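Local coordinates for bacteriocin immunity protein (Pseudomonas aeruginosa, PDB 6W0V), which binds the nuclease domain of its cognate bacteriocin, pyocin S8, and probably blocks its DNase activity, protecting the producing cell, at residues E9-F13 against L65-K69. The protein carries 1 engineered substitution. Residues are numbered along the deposited sequence; the frame is centred on the assembly and turned at random.
Sequences EAEFF and LKRIK
Leu65 reaches across from helix 61-74 and sets its two methyl groups among Glu9, Phe12 and Phe13 of helix 9-21. Its CD1 lies 4.0 Å from CD2 of Phe12. Leu65 CD2 approaches Phe13 CD1 at 3.8 Å, the leucine and Phe13 side chains crossing at about a right angle. One helical turn on, Ile68 approaches Phe12 from the opposite direction: chi1 of -70° swings CG1 away from the carbonyl carbon, and the extended chain beyond carries CD1 into the plane of the ring, at its edge, 3.6 Å from Phe12 CE2. Ile37 of helix 27-41 touches both Phe12 and Ile68, tying this buried side of the contact to a third helix.

The polar part lies at the margin. Lys69 NZ donates to Glu9 OE2 in a short salt bridge of 2.6 Å, entering on the syn side but 34° out of the carboxylate plane. A bend at chi3 turns the lysine tip toward the acid, and the aliphatic part of Glu9 packs on Leu65, Glu9 CG lying 3.8 Å from Leu65 CD2. Phe80, near the C-terminus, touches Glu9, Leu65 and Lys69 and also meets the Phe12 ring.

The short segments run at 124° to each other, their axes 11.6 Å apart, a spacing bridged by side chains, with 290 Å² buried in all. Such packing of the first helix against the last is characteristic of the four-helix fold of colicin and pyocin DNase immunity proteins.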
ATOM      1  N   GLU B   9     -20.594 -13.735  -7.813  1.00 22.41           N
ATOM      2  CA  GLU B   9     -20.459 -12.408  -7.181  1.00 21.42           C
ATOM      3  C   GLU B   9     -20.025 -12.586  -5.726  1.00 21.44           C
ATOM      4  O   GLU B   9     -19.119 -11.875  -5.302  1.00 21.76           O
ATOM      5  CB  GLU B   9     -21.773 -11.647  -7.226  1.00 21.93           C
ATOM      6  CG  GLU B   9     -21.667 -10.334  -6.493  1.00 23.08           C
ATOM      7  CD  GLU B   9     -22.837  -9.427  -6.759  1.00 23.55           C
ATOM      8  OE1 GLU B   9     -23.671  -9.264  -5.850  1.00 29.48           O
ATOM      9  OE2 GLU B   9     -22.912  -8.910  -7.884  1.00 24.17           O
ATOM     10  N   ALA B  10     -20.661 -13.494  -4.984  1.00 24.53           N
ATOM     11  CA  ALA B  10     -20.353 -13.715  -3.552  1.00 25.72           C
ATOM     12  C   ALA B  10     -18.869 -14.075  -3.432  1.00 26.57           C
ATOM     13  O   ALA B  10     -18.185 -13.529  -2.546  1.00 26.47           O
ATOM     14  CB  ALA B  10     -21.248 -14.786  -2.983  1.00 27.36           C
ATOM     15  N   GLU B  11     -18.402 -14.941  -4.334  1.00 26.34           N
ATOM     16  CA  GLU B  11     -17.007 -15.446  -4.400  1.00 26.66           C
ATOM     17  C   GLU B  11     -16.074 -14.249  -4.572  1.00 23.71           C
ATOM     18  O   GLU B  11     -15.128 -14.092  -3.790  1.00 25.78           O
ATOM     19  CB  GLU B  11     -16.909 -16.441  -5.554  1.00 27.92           C
ATOM     20  CG  GLU B  11     -15.524 -16.993  -5.798  1.00 29.20           C
ATOM     21  CD  GLU B  11     -15.515 -17.975  -6.953  1.00 31.22           C
ATOM     22  OE1 GLU B  11     -14.485 -18.646  -7.148  1.00 35.56           O
ATOM     23  OE2 GLU B  11     -16.552 -18.086  -7.633  1.00 31.49           O
ATOM     24  N   PHE B  12     -16.370 -13.407  -5.550  1.00 22.67           N
ATOM     25  CA  PHE B  12     -15.556 -12.217  -5.858  1.00 20.49           C
ATOM     26  C   PHE B  12     -15.651 -11.213  -4.710  1.00 19.08           C
ATOM     27  O   PHE B  12     -14.644 -10.610  -4.300  1.00 21.39           O
ATOM     28  CB  PHE B  12     -16.051 -11.596  -7.152  1.00 18.81           C
ATOM     29  CG  PHE B  12     -15.027 -10.690  -7.756  1.00 17.09           C
ATOM     30  CD1 PHE B  12     -13.895 -11.215  -8.352  1.00 16.97           C
ATOM     31  CD2 PHE B  12     -15.173  -9.320  -7.672  1.00 16.61           C
ATOM     32  CE1 PHE B  12     -12.961 -10.371  -8.919  1.00 17.09           C
ATOM     33  CE2 PHE B  12     -14.235  -8.480  -8.239  1.00 17.04           C
ATOM     34  CZ  PHE B  12     -13.120  -9.010  -8.845  1.00 16.71           C
ATOM     35  N   PHE B  13     -16.861 -11.035  -4.194  1.00 21.95           N
ATOM     36  CA  PHE B  13     -17.127 -10.088  -3.091  1.00 21.35           C
ATOM     37  C   PHE B  13     -16.302 -10.499  -1.871  1.00 22.35           C
ATOM     38  O   PHE B  13     -15.772  -9.624  -1.168  1.00 22.41           O
ATOM     39  CB  PHE B  13     -18.610 -10.055  -2.743  1.00 22.64           C
ATOM     40  CG  PHE B  13     -18.871  -9.149  -1.574  1.00 23.46           C
ATOM     41  CD1 PHE B  13     -18.744  -7.778  -1.715  1.00 23.92           C
ATOM     42  CD2 PHE B  13     -19.171  -9.667  -0.325  1.00 26.83           C
ATOM     43  CE1 PHE B  13     -18.954  -6.939  -0.634  1.00 23.78           C
ATOM     44  CE2 PHE B  13     -19.378  -8.824   0.755  1.00 27.87           C
ATOM     45  CZ  PHE B  13     -19.270  -7.462   0.596  1.00 26.91           C
ATOM     46  N   LEU B  65     -17.034  -3.580  -5.192  1.00 15.10           N
ATOM     47  CA  LEU B  65     -17.798  -4.516  -6.040  1.00 15.25           C
ATOM     48  C   LEU B  65     -18.658  -3.690  -6.987  1.00 14.69           C
ATOM     49  O   LEU B  65     -18.647  -3.983  -8.180  1.00 15.04           O
ATOM     50  CB  LEU B  65     -18.648  -5.423  -5.163  1.00 17.38           C
ATOM     51  CG  LEU B  65     -19.467  -6.445  -5.939  1.00 19.02           C
ATOM     52  CD1 LEU B  65     -18.576  -7.519  -6.544  1.00 19.66           C
ATOM     53  CD2 LEU B  65     -20.525  -7.053  -5.035  1.00 20.25           C
ATOM     54  N   LYS B  66     -19.338  -2.673  -6.462  1.00 15.53           N
ATOM     55  CA  LYS B  66     -20.167  -1.778  -7.298  1.00 16.56           C
ATOM     56  C   LYS B  66     -19.300  -1.138  -8.381  1.00 16.07           C
ATOM     57  O   LYS B  66     -19.672  -1.134  -9.540  1.00 15.86           O
ATOM     58  CB  LYS B  66     -20.796  -0.672  -6.460  1.00 18.00           C
ATOM     59  CG  LYS B  66     -21.751   0.200  -7.257  1.00 19.67           C
ATOM     60  CD  LYS B  66     -22.207   1.440  -6.550  1.00 24.07           C
ATOM     61  CE  LYS B  66     -21.268   2.606  -6.750  1.00 27.59           C
ATOM     62  NZ  LYS B  66     -21.880   3.885  -6.322  1.00 31.11           N
ATOM     63  N   ARG B  67     -18.158  -0.577  -8.008  1.00 14.98           N
ATOM     64  CA  ARG B  67     -17.332   0.148  -8.998  1.00 15.88           C
ATOM     65  C   ARG B  67     -16.914  -0.829 -10.097  1.00 14.65           C
ATOM     66  O   ARG B  67     -16.911  -0.441 -11.279  1.00 16.04           O
ATOM     67  CB  ARG B  67     -16.160   0.816  -8.291  1.00 16.29           C
ATOM     68  CG  ARG B  67     -16.611   1.981  -7.428  1.00 18.32           C
ATOM     69  CD  ARG B  67     -15.426   2.776  -6.953  1.00 20.02           C
ATOM     70  NE  ARG B  67     -14.632   2.115  -5.939  1.00 18.51           N
ATOM     71  CZ  ARG B  67     -14.946   2.039  -4.651  1.00 17.52           C
ATOM     72  NH1 ARG B  67     -16.085   2.529  -4.202  1.00 18.13           N
ATOM     73  NH2 ARG B  67     -14.112   1.480  -3.795  1.00 18.39           N
ATOM     74  N   ILE B  68     -16.617  -2.068  -9.727  1.00 14.37           N
ATOM     75  CA  ILE B  68     -16.177  -3.093 -10.709  1.00 14.50           C
ATOM     76  C   ILE B  68     -17.361  -3.465 -11.579  1.00 13.93           C
ATOM     77  O   ILE B  68     -17.228  -3.464 -12.792  1.00 14.51           O
ATOM     78  CB  ILE B  68     -15.597  -4.311  -9.989  1.00 14.39           C
ATOM     79  CG1 ILE B  68     -14.266  -3.919  -9.354  1.00 14.28           C
ATOM     80  CG2 ILE B  68     -15.463  -5.481 -10.940  1.00 14.35           C
ATOM     81  CD1 ILE B  68     -13.673  -4.968  -8.469  1.00 15.64           C
ATOM     82  N   LYS B  69     -18.482  -3.754 -10.941  1.00 14.21           N
ATOM     83  CA  LYS B  69     -19.667  -4.207 -11.686  1.00 13.74           C
ATOM     84  C   LYS B  69     -20.152  -3.089 -12.594  1.00 13.66           C
ATOM     85  O   LYS B  69     -20.496  -3.374 -13.733  1.00 14.59           O
ATOM     86  CB  LYS B  69     -20.742  -4.596 -10.692  1.00 14.85           C
ATOM     87  CG  LYS B  69     -20.488  -5.926 -10.025  1.00 16.28           C
ATOM     88  CD  LYS B  69     -21.437  -6.176  -8.908  1.00 16.40           C
ATOM     89  CE  LYS B  69     -22.881  -6.182  -9.353  1.00 17.52           C
ATOM     90  NZ  LYS B  69     -23.724  -6.413  -8.168  1.00 20.02           N
TER